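Long-range contacts in putative Glycerophosphoryl diester phosphodiesterase (Silicibacter pomeroyi, PDB 3L12), which is a putative member of the glycerophosphoryl diester phosphodiesterase family, has a TIM-barrel fold and carries a bound magnesium ion: residues Gly28-Asn33 with Ala119-Ile124; His67-Ala72 with Arg87-Met92; Asp141-Leu146 with Glu180-Met185; Pro251-Val256 with Trp274-Pro279. All coordinates share one frame; numbering follows the deposited sequence. Where two conformers were deposited one is given.

How the contacts relate
Contact 1 is the most thoroughly buried of the four, whereas contacts 2, 3 and 4 are only partly so. Contacts 3 and 4 belong to the barrel: 141-146 with 180-185 joins neighbouring strands where they begin, and 251-256 with 274-279 joins loops where two others end. Contacts 1 and 2 involve the long excursion between strand 48-55 and helix 129-137, contact 2 being nested in the chain loop that contact 1 closes. The chemistry differs accordingly. Contact 1 is mostly apolar with one backbone bond, contact 2 relies on a beta bridge and waters, contact 3 adds a stacked arginine to strand pairing, and contact 4 is chiefly aromatic.

Contact 1 (Gly28-Asn33 with Ala119-Ile124); sequences GVMPEN and AFLTGI
A buried, largely apolar loop-to-loop contact fastens the loop between strand 19-23 and helix 35-43 of the barrel to residues 119-124, which lead from helix 110-114 into helix 129-137. One backbone hydrogen bond crosses it: A119 N donates to V29 O over 3.0 Å, almost straight at 171°, although the donor stands above the carbonyl plane. Beyond this bond the side chains take over. The selenomethionine M30 starts with CG anti to its carbonyl carbon and is then bent at both chi2 and chi3, a curled course that brings its selenium to 3.9 Å from A119 CB. Its terminal CE reaches L121 CD1 at 3.8 Å. The same leucine methyl, CD1, also meets the ring of P31 at CG, 3.9 Å away, the two side chains crossing at about a right angle, while P31 CD lies 3.7 Å from A119 O. A second subunit covers this region, with its A43 against M30 and its A44 against L121. On the barrel side, N33 ND2 is hydrogen-bonded to OD2 of D52, one of the magnesium ligands. With a single directional bond and otherwise methyl, selenium and ring contacts, cohesion here probably rests mainly on burying apolar surface.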
# COMPACT_ATOMS: atom_id res chain seq x y z
N GLY A 28 -7.79 -3.70 -0.67
CA GLY A 28 -7.09 -4.00 -1.93
C GLY A 28 -5.57 -4.01 -1.90
O GLY A 28 -4.96 -4.56 -2.81
N VAL A 29 -4.95 -3.42 -0.87
CA VAL A 29 -3.52 -3.24 -0.73
C VAL A 29 -2.85 -4.05 0.44
O VAL A 29 -1.78 -4.58 0.31
CB VAL A 29 -3.15 -1.71 -0.56
CG1 VAL A 29 -1.61 -1.52 -0.62
CG2 VAL A 29 -3.93 -0.87 -1.64
N MSE A 30 -3.54 -4.10 1.58
CA MSE A 30 -3.10 -4.70 2.77
C MSE A 30 -4.18 -5.57 3.38
O MSE A 30 -5.32 -5.35 3.16
CB MSE A 30 -2.74 -3.63 3.81
CG MSE A 30 -1.46 -2.91 3.41
SE MSE A 30 0.21 -3.83 3.54
CE MSE A 30 0.48 -3.60 5.45
N PRO A 31 -3.78 -6.63 4.11
CA PRO A 31 -4.77 -7.48 4.80
C PRO A 31 -5.78 -6.63 5.54
O PRO A 31 -5.42 -5.71 6.31
CB PRO A 31 -3.92 -8.34 5.76
CG PRO A 31 -2.63 -7.76 5.72
CD PRO A 31 -2.40 -7.08 4.40
N GLU A 32 -7.02 -6.99 5.37
CA GLU A 32 -8.09 -6.18 5.90
C GLU A 32 -8.17 -6.19 7.41
O GLU A 32 -7.80 -7.15 8.06
CB GLU A 32 -9.40 -6.70 5.35
CG GLU A 32 -9.82 -8.11 5.89
CD GLU A 32 -11.00 -8.66 5.16
OE1 GLU A 32 -10.80 -9.07 3.98
OE2 GLU A 32 -12.09 -8.67 5.74
N ASN A 33 -8.70 -5.12 7.98
CA ASN A 33 -8.93 -5.04 9.42
C ASN A 33 -7.69 -5.39 10.28
O ASN A 33 -7.78 -6.00 11.40
CB ASN A 33 -10.17 -5.85 9.78
CG ASN A 33 -11.45 -5.13 9.45
OD1 ASN A 33 -11.51 -3.90 9.56
ND2 ASN A 33 -12.51 -5.89 9.13
N ALA A 119 -0.79 -7.35 -0.30
CA ALA A 119 0.39 -7.89 0.31
C ALA A 119 0.07 -9.11 1.15
O ALA A 119 -1.02 -9.23 1.69
CB ALA A 119 1.08 -6.84 1.18
N PHE A 120 1.04 -10.01 1.25
CA PHE A 120 0.83 -11.27 1.95
C PHE A 120 1.75 -11.30 3.13
O PHE A 120 2.96 -11.52 2.97
CB PHE A 120 1.06 -12.49 1.03
CG PHE A 120 0.64 -13.78 1.68
CD1 PHE A 120 -0.67 -14.20 1.54
CD2 PHE A 120 1.52 -14.54 2.42
CE1 PHE A 120 -1.10 -15.38 2.17
CE2 PHE A 120 1.10 -15.73 3.06
CZ PHE A 120 -0.22 -16.14 2.90
N LEU A 121 1.15 -11.09 4.32
CA LEU A 121 1.85 -10.99 5.57
C LEU A 121 1.60 -12.25 6.41
O LEU A 121 0.54 -12.82 6.33
CB LEU A 121 1.41 -9.73 6.36
CG LEU A 121 1.58 -8.34 5.73
CD1 LEU A 121 1.08 -7.17 6.65
CD2 LEU A 121 3.07 -8.16 5.35
N THR A 122 2.56 -12.55 7.29
CA THR A 122 2.48 -13.69 8.22
C THR A 122 2.76 -13.17 9.63
O THR A 122 3.57 -12.23 9.83
CB THR A 122 3.44 -14.79 7.76
OG1 THR A 122 3.05 -15.29 6.46
CG2 THR A 122 3.48 -15.94 8.78
N GLY A 123 2.04 -13.73 10.58
CA GLY A 123 2.18 -13.38 11.99
C GLY A 123 1.30 -12.23 12.41
O GLY A 123 1.61 -11.55 13.39
N ILE A 124 0.19 -12.04 11.71
CA ILE A 124 -0.74 -10.95 11.97
C ILE A 124 -1.99 -11.47 12.63
O ILE A 124 -2.67 -12.34 12.12
CB ILE A 124 -1.12 -10.20 10.65
CG1 ILE A 124 0.13 -9.84 9.78
CG2 ILE A 124 -2.06 -8.97 10.95
CD1 ILE A 124 1.20 -9.05 10.53

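Contact 2 (His67-Ala72 with Arg87-Met92); sequences HHLANA and RQVAEM
Two backbone hydrogen bonds flank the bridged pair H68 and Q88, whose CA atoms are 4.4 Å apart. L69 N donates to R87 O at 2.9 Å, within the carbonyl plane, and V89 N donates to H67 O at 2.8 Å from above the plane of that carbonyl. Water extends the pairing at both ends: one molecule bridges H67 O and A90 N, giving this carbonyl a second bond, and another bridges L69 O and R87 N. This single beta bridge lies within the excursion between strands 48-55 and 145-150 of the TIM barrel, and the chain passes from it directly into the 3-10 turn 89-91. Q88 CA sits over one face of the H68 imidazole, 3.8 Å from its centroid, and Q88 CB touches NE2 of that ring at 3.4 Å; the extended Q88 takes its amide to D153, where NE2 is hydrogen-bonded to OD2. H68 ND1 and H67 ND1 share a hydrogen bond of 2.9 Å lying in both ring planes, which limits rotation of either ring. The apolar part centres on L69, whose CD2 packs against V89 CG2 at 3.5 Å and whose CD1 meets the selenium of M92 at 3.9 Å; V89 and M92 also touch I97 of helix 94-98.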
# COMPACT_ATOMS: atom_id res chain seq x y z
N HIS A 67 -19.15 -12.30 12.00
CA HIS A 67 -19.35 -13.03 13.27
C HIS A 67 -18.83 -14.48 13.20
O HIS A 67 -18.85 -15.18 14.21
CB HIS A 67 -20.82 -12.92 13.71
CG HIS A 67 -21.77 -13.14 12.61
ND1 HIS A 67 -21.85 -14.33 11.93
CD2 HIS A 67 -22.67 -12.30 12.02
CE1 HIS A 67 -22.78 -14.24 10.99
NE2 HIS A 67 -23.27 -13.02 11.02
N HIS A 68 -18.42 -14.93 12.01
CA HIS A 68 -17.70 -16.18 11.80
C HIS A 68 -16.39 -15.86 11.05
O HIS A 68 -16.31 -14.88 10.30
CB HIS A 68 -18.52 -17.17 11.02
CG HIS A 68 -19.66 -17.77 11.80
ND1 HIS A 68 -20.80 -17.06 12.15
CD2 HIS A 68 -19.85 -19.03 12.27
CE1 HIS A 68 -21.61 -17.85 12.84
NE2 HIS A 68 -21.07 -19.06 12.91
N LEU A 69 -15.37 -16.69 11.26
CA LEU A 69 -14.07 -16.50 10.62
C LEU A 69 -14.04 -17.23 9.27
O LEU A 69 -14.44 -18.39 9.14
CB LEU A 69 -12.93 -16.98 11.49
CG LEU A 69 -12.79 -16.29 12.86
CD1 LEU A 69 -11.58 -16.83 13.66
CD2 LEU A 69 -12.74 -14.75 12.74
N ALA A 70 -13.58 -16.54 8.23
CA ALA A 70 -13.59 -17.12 6.87
C ALA A 70 -12.30 -17.88 6.59
O ALA A 70 -11.22 -17.33 6.85
CB ALA A 70 -13.76 -15.98 5.81
N ASN A 71 -12.39 -19.04 6.00
CA ASN A 71 -11.24 -19.88 5.63
C ASN A 71 -10.35 -19.18 4.60
O ASN A 71 -9.14 -19.38 4.64
CB ASN A 71 -11.68 -21.21 5.07
CG ASN A 71 -12.36 -22.09 6.10
OD1 ASN A 71 -12.34 -21.80 7.30
ND2 ASN A 71 -12.96 -23.15 5.62
N ALA A 72 -10.91 -18.30 3.76
CA ALA A 72 -10.08 -17.61 2.75
C ALA A 72 -9.09 -16.60 3.33
O ALA A 72 -8.17 -16.17 2.62
CB ALA A 72 -11.02 -16.85 1.71
N ARG A 87 -15.80 -20.94 12.05
CA ARG A 87 -15.89 -20.83 13.48
C ARG A 87 -16.58 -19.55 13.92
O ARG A 87 -16.26 -18.45 13.41
CB ARG A 87 -14.49 -20.85 14.00
CG ARG A 87 -13.73 -22.14 13.70
CD ARG A 87 -12.28 -22.05 14.29
NE ARG A 87 -11.45 -23.07 13.65
CZ ARG A 87 -10.19 -23.34 13.96
NH1 ARG A 87 -9.57 -22.75 14.96
NH2 ARG A 87 -9.57 -24.27 13.25
N GLN A 88 -17.47 -19.69 14.90
CA GLN A 88 -18.29 -18.58 15.39
C GLN A 88 -17.48 -17.79 16.41
O GLN A 88 -17.08 -18.30 17.46
CB GLN A 88 -19.56 -19.11 16.01
CG GLN A 88 -20.55 -18.06 16.45
CD GLN A 88 -21.79 -18.68 17.14
OE1 GLN A 88 -21.83 -19.86 17.45
NE2 GLN A 88 -22.77 -17.85 17.43
N VAL A 89 -17.32 -16.52 16.12
CA VAL A 89 -16.48 -15.67 16.97
C VAL A 89 -17.00 -15.57 18.43
O VAL A 89 -16.21 -15.58 19.38
CB VAL A 89 -16.24 -14.25 16.33
CG1 VAL A 89 -15.61 -13.27 17.33
CG2 VAL A 89 -15.40 -14.33 15.02
N ALA A 90 -18.31 -15.48 18.60
CA ALA A 90 -18.97 -15.36 19.91
C ALA A 90 -18.74 -16.59 20.80
O ALA A 90 -19.02 -16.56 22.01
CB ALA A 90 -20.46 -15.12 19.73
N GLU A 91 -18.35 -17.70 20.17
CA GLU A 91 -18.04 -18.94 20.90
C GLU A 91 -16.54 -19.18 21.15
O GLU A 91 -16.19 -20.23 21.67
CB GLU A 91 -18.63 -20.14 20.15
CG GLU A 91 -20.17 -20.18 20.19
CD GLU A 91 -20.76 -20.55 21.57
OE1 GLU A 91 -20.01 -21.05 22.46
OE2 GLU A 91 -22.00 -20.38 21.78
N MSE A 92 -15.69 -18.24 20.73
CA MSE A 92 -14.23 -18.30 20.91
C MSE A 92 -13.76 -17.21 21.84
O MSE A 92 -14.26 -16.07 21.81
CB MSE A 92 -13.51 -18.07 19.56
CG MSE A 92 -13.95 -19.01 18.52
SE MSE A 92 -13.11 -18.63 16.79
CE MSE A 92 -11.34 -19.09 17.30
O HOH W 1 -20.14 -14.56 16.53
O HOH W 2 -13.41 -20.35 10.75

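Contact 3 (Asp141-Leu146 with Glu180-Met185); sequences DQAPYL and EPRTVM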
# COMPACT_ATOMS: atom_id res chain seq x y z
N ASP A 141 -4.11 15.32 16.37
CA ASP A 141 -4.99 16.10 15.52
C ASP A 141 -5.14 15.46 14.15
O ASP A 141 -6.10 15.75 13.47
CB ASP A 141 -4.49 17.52 15.34
CG ASP A 141 -4.71 18.38 16.57
OD1 ASP A 141 -5.46 17.96 17.50
OD2 ASP A 141 -4.15 19.48 16.59
N GLN A 142 -4.22 14.58 13.77
CA GLN A 142 -4.33 13.86 12.50
C GLN A 142 -5.07 12.51 12.66
O GLN A 142 -5.03 11.68 11.73
CB GLN A 142 -2.94 13.66 11.88
CG GLN A 142 -2.13 14.98 11.81
CD GLN A 142 -2.91 16.09 11.14
OE1 GLN A 142 -3.50 15.88 10.07
NE2 GLN A 142 -2.90 17.31 11.75
N ALA A 143 -5.69 12.27 13.82
CA ALA A 143 -6.48 11.02 13.99
C ALA A 143 -7.59 10.98 12.96
O ALA A 143 -8.20 12.00 12.67
CB ALA A 143 -7.08 10.90 15.39
N PRO A 144 -7.84 9.82 12.36
CA PRO A 144 -8.90 9.75 11.37
C PRO A 144 -10.31 9.74 11.93
O PRO A 144 -10.52 9.46 13.12
CB PRO A 144 -8.67 8.39 10.72
CG PRO A 144 -7.98 7.62 11.75
CD PRO A 144 -7.15 8.53 12.56
N TYR A 145 -11.26 10.02 11.05
CA TYR A 145 -12.66 9.86 11.37
C TYR A 145 -12.89 8.35 11.28
O TYR A 145 -12.29 7.67 10.42
CB TYR A 145 -13.53 10.67 10.38
CG TYR A 145 -13.34 12.12 10.66
CD1 TYR A 145 -12.27 12.83 10.14
CD2 TYR A 145 -14.18 12.76 11.54
CE1 TYR A 145 -12.07 14.17 10.50
CE2 TYR A 145 -13.99 14.08 11.86
CZ TYR A 145 -12.94 14.77 11.33
OH TYR A 145 -12.81 16.09 11.71
N LEU A 146 -13.76 7.83 12.13
CA LEU A 146 -14.02 6.39 12.20
C LEU A 146 -15.49 6.05 11.95
O LEU A 146 -16.40 6.55 12.64
CB LEU A 146 -13.65 5.90 13.60
CG LEU A 146 -12.25 6.23 14.14
CD1 LEU A 146 -12.15 5.68 15.56
CD2 LEU A 146 -11.15 5.68 13.31
N GLU A 180 -14.43 9.86 21.06
CA GLU A 180 -15.76 10.36 20.76
C GLU A 180 -15.78 11.40 19.62
O GLU A 180 -16.64 11.34 18.77
CB GLU A 180 -16.49 10.94 21.98
CG GLU A 180 -16.62 9.98 23.14
CD GLU A 180 -15.49 10.11 24.16
OE1 GLU A 180 -14.33 10.40 23.78
OE2 GLU A 180 -15.80 9.98 25.36
N PRO A 181 -14.81 12.34 19.57
CA PRO A 181 -14.88 13.36 18.50
C PRO A 181 -14.68 12.89 17.08
O PRO A 181 -14.87 13.68 16.12
CB PRO A 181 -13.74 14.33 18.86
CG PRO A 181 -13.51 14.14 20.31
CD PRO A 181 -13.74 12.66 20.53
N ARG A 182 -14.25 11.64 16.93
CA ARG A 182 -14.03 11.06 15.62
C ARG A 182 -14.90 9.86 15.28
O ARG A 182 -14.86 9.38 14.14
CB ARG A 182 -12.58 10.56 15.56
CG ARG A 182 -11.52 11.67 15.54
CD ARG A 182 -11.56 12.39 14.24
NE ARG A 182 -10.40 13.25 14.13
CZ ARG A 182 -10.35 14.48 14.59
NH1 ARG A 182 -11.40 15.01 15.18
NH2 ARG A 182 -9.23 15.19 14.46
N THR A 183 -15.73 9.40 16.20
CA THR A 183 -16.46 8.16 15.99
C THR A 183 -17.93 8.29 15.59
O THR A 183 -18.70 9.04 16.18
CB THR A 183 -16.41 7.33 17.30
OG1 THR A 183 -15.04 7.09 17.65
CG2 THR A 183 -17.17 5.99 17.12
N VAL A 184 -18.28 7.48 14.59
CA VAL A 184 -19.62 7.36 14.09
C VAL A 184 -20.06 5.92 14.25
O VAL A 184 -19.36 5.00 13.82
CB VAL A 184 -19.71 7.75 12.60
CG1 VAL A 184 -21.14 7.61 12.07
CG2 VAL A 184 -19.20 9.16 12.41
N MSE A 185 -21.22 5.70 14.87
CA MSE A 185 -21.76 4.38 15.09
C MSE A 185 -22.56 3.97 13.84
O MSE A 185 -23.49 4.64 13.47
CB MSE A 185 -22.56 4.38 16.37
CG MSE A 185 -21.73 4.81 17.59
SE MSE A 185 -20.39 3.57 18.19
CE MSE A 185 -21.45 2.57 19.39
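A143 O is gripped by two arginines: R182 NE donates to it at 2.9 Å and a nearly straight 171°, and R47 NH2 supplies a second bond. A143 O lies in the guanidinium plane of R182, although NE stands well above the plane of the carbonyl; NH2 of R182 also makes a weak bond of 3.3 Å to D141 O at the edge of the group. R182 reaches this position with a bend at chi2 (-70°), which lays its chain across the Y145 ring. CD stands over the centre of that ring, 3.8 Å from the centroid, and the guanidinium continues above it off-centre, its plane only 16° from the ring's. Stacking and edge bonds together should hold the charged group flat. The aliphatic stem of R182 also passes P144 O, with CD at 3.3 Å; that carbonyl is buried here without a hydrogen-bonding partner. Further along, L146 N donates to R182 O at 2.8 Å and V184 N to L146 O at 2.9 Å, bringing L146 into parallel register with T183. Helix 160-176 connects the two strands, making this the strand-pairing step of a beta-alpha-beta crossover. It lies near the strand starts of the TIM barrel, whereas the magnesium ligand E149 lies near the other end of strand 145-150.

Contact 4 (Pro251-Val256 with Trp274-Pro279); sequences PYFLDV and WTVNEP
W274 loses the most surface in this contact, followed by F253 and Y252, and these three aromatic residues carry it. The indole of W274 starts from the crowded position, CG between the backbone N and carbonyl carbon (chi1 61°), and presents one face to Y252. Y252 CA stands over its five-membered ring, 3.9 Å from the centroid, while the tyrosine ring turns its edge to the six-membered ring: an edge-to-face pair with planes at 61°, in which Y252 CD1 comes to 3.5 Å from W274 CZ3. W274 NE1 lies alongside P251 and Y252 but donates to C250 O, which fixes the rotation of the indole.

The segments lie at and just beyond the ends of the adjacent parallel strands 248-251 and 270-273, linked through helix 258-266, and so sit at the C-terminal mouth of the TIM barrel, the end where the magnesium ion is bound. The T275 side chain is about 7 Å from that ion, and an unknown ligand is about 4 Å from the W274 side chain. A cis peptide joins W274 to T275.

W274 O is the polar centre of the contact. F253 N donates to it at 2.8 Å, nearly along the C=O axis though bent at the hydrogen (140°), and Y252 CA approaches it at 3.4 Å in a CA-H...O contact. The same oxygen lies at the edge of the F253 ring. Also in the crowded position, F253 rests CB on V276 CG2 at 3.7 Å and has V276 CG1 over one ring face, with M285 of helix 279-288 touching it as well.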
# COMPACT_ATOMS: atom_id res chain seq x y z
N PRO A 251 -25.94 3.73 1.55
CA PRO A 251 -26.39 2.72 0.61
C PRO A 251 -25.31 2.10 -0.24
O PRO A 251 -24.31 2.77 -0.63
CB PRO A 251 -27.31 3.49 -0.31
CG PRO A 251 -26.68 4.86 -0.35
CD PRO A 251 -26.13 5.10 1.03
N TYR A 252 -25.51 0.83 -0.56
CA TYR A 252 -24.65 0.13 -1.48
C TYR A 252 -24.70 0.89 -2.83
O TYR A 252 -25.75 1.38 -3.24
CB TYR A 252 -25.12 -1.29 -1.66
CG TYR A 252 -24.25 -2.12 -2.56
CD1 TYR A 252 -22.96 -2.44 -2.19
CD2 TYR A 252 -24.76 -2.66 -3.74
CE1 TYR A 252 -22.16 -3.23 -3.00
CE2 TYR A 252 -23.96 -3.46 -4.55
CZ TYR A 252 -22.67 -3.72 -4.17
OH TYR A 252 -21.87 -4.51 -4.98
N PHE A 253 -23.55 0.97 -3.49
CA PHE A 253 -23.47 1.89 -4.65
C PHE A 253 -24.41 1.56 -5.81
O PHE A 253 -24.82 2.47 -6.51
CB PHE A 253 -22.02 2.06 -5.13
CG PHE A 253 -21.49 0.91 -5.93
CD1 PHE A 253 -20.98 -0.18 -5.31
CD2 PHE A 253 -21.48 0.95 -7.31
CE1 PHE A 253 -20.46 -1.26 -6.01
CE2 PHE A 253 -21.00 -0.15 -8.01
CZ PHE A 253 -20.46 -1.23 -7.36
N LEU A 254 -24.77 0.31 -6.01
CA LEU A 254 -25.72 -0.02 -7.11
C LEU A 254 -27.10 0.46 -6.82
O LEU A 254 -27.94 0.50 -7.73
CB LEU A 254 -25.76 -1.52 -7.38
CG LEU A 254 -24.50 -2.10 -8.01
CD1 LEU A 254 -24.63 -3.58 -8.26
CD2 LEU A 254 -24.20 -1.34 -9.27
N ASP A 255 -27.35 0.88 -5.57
CA ASP A 255 -28.68 1.33 -5.19
C ASP A 255 -28.83 2.84 -5.25
O ASP A 255 -29.89 3.35 -5.01
CB ASP A 255 -29.01 0.91 -3.73
CG ASP A 255 -28.85 -0.56 -3.46
OD1 ASP A 255 -28.85 -1.41 -4.40
OD2 ASP A 255 -28.78 -0.91 -2.26
N VAL A 256 -27.74 3.55 -5.57
CA VAL A 256 -27.72 4.98 -5.54
C VAL A 256 -28.14 5.61 -6.86
O VAL A 256 -27.79 5.11 -7.93
CB VAL A 256 -26.28 5.46 -5.26
CG1 VAL A 256 -26.06 6.97 -5.49
CG2 VAL A 256 -25.84 5.04 -3.84
N TRP A 274 -20.78 2.71 -0.67
CA TRP A 274 -19.82 1.63 -0.46
C TRP A 274 -20.15 0.43 -1.31
O TRP A 274 -21.29 0.41 -1.85
CB TRP A 274 -19.86 1.15 1.03
CG TRP A 274 -21.20 0.62 1.41
CD1 TRP A 274 -22.26 1.35 1.83
CD2 TRP A 274 -21.63 -0.74 1.35
NE1 TRP A 274 -23.35 0.53 2.00
CE2 TRP A 274 -23.00 -0.76 1.71
CE3 TRP A 274 -21.01 -1.95 0.98
CZ2 TRP A 274 -23.73 -1.93 1.79
CZ3 TRP A 274 -21.76 -3.12 1.04
CH2 TRP A 274 -23.11 -3.08 1.43
N THR A 275 -19.21 -0.47 -1.64
CA THR A 275 -17.76 -0.38 -1.51
C THR A 275 -17.37 -0.20 -3.00
O THR A 275 -17.61 -1.09 -3.83
CB THR A 275 -17.13 -1.60 -0.91
OG1 THR A 275 -17.50 -1.67 0.47
CG2 THR A 275 -15.64 -1.53 -1.03
N VAL A 276 -16.83 0.96 -3.32
CA VAL A 276 -16.74 1.36 -4.74
C VAL A 276 -15.31 1.23 -5.17
O VAL A 276 -14.42 1.97 -4.70
CB VAL A 276 -17.33 2.80 -4.97
CG1 VAL A 276 -17.61 3.04 -6.44
CG2 VAL A 276 -18.63 3.12 -4.11
N ASN A 277 -15.05 0.33 -6.13
CA ASN A 277 -13.70 -0.02 -6.55
C ASN A 277 -13.41 0.16 -8.02
O ASN A 277 -12.31 0.54 -8.38
CB ASN A 277 -13.42 -1.48 -6.19
CG ASN A 277 -13.41 -1.73 -4.69
OD1 ASN A 277 -13.17 -0.79 -3.89
ND2 ASN A 277 -13.60 -3.01 -4.29
N GLU A 278 -14.37 -0.08 -8.90
CA GLU A 278 -14.05 0.04 -10.34
C GLU A 278 -14.04 1.51 -10.73
O GLU A 278 -14.88 2.31 -10.28
CB GLU A 278 -15.07 -0.73 -11.15
CG GLU A 278 -15.09 -2.21 -10.77
CD GLU A 278 -13.75 -2.91 -10.93
OE1 GLU A 278 -13.02 -2.57 -11.87
OE2 GLU A 278 -13.37 -3.76 -10.06
N PRO A 279 -13.09 1.90 -11.59
CA PRO A 279 -12.97 3.31 -11.96
C PRO A 279 -14.23 3.99 -12.46
O PRO A 279 -14.54 5.14 -12.04
CB PRO A 279 -11.88 3.27 -13.03
CG PRO A 279 -11.17 2.05 -12.83
CD PRO A 279 -11.99 1.08 -12.09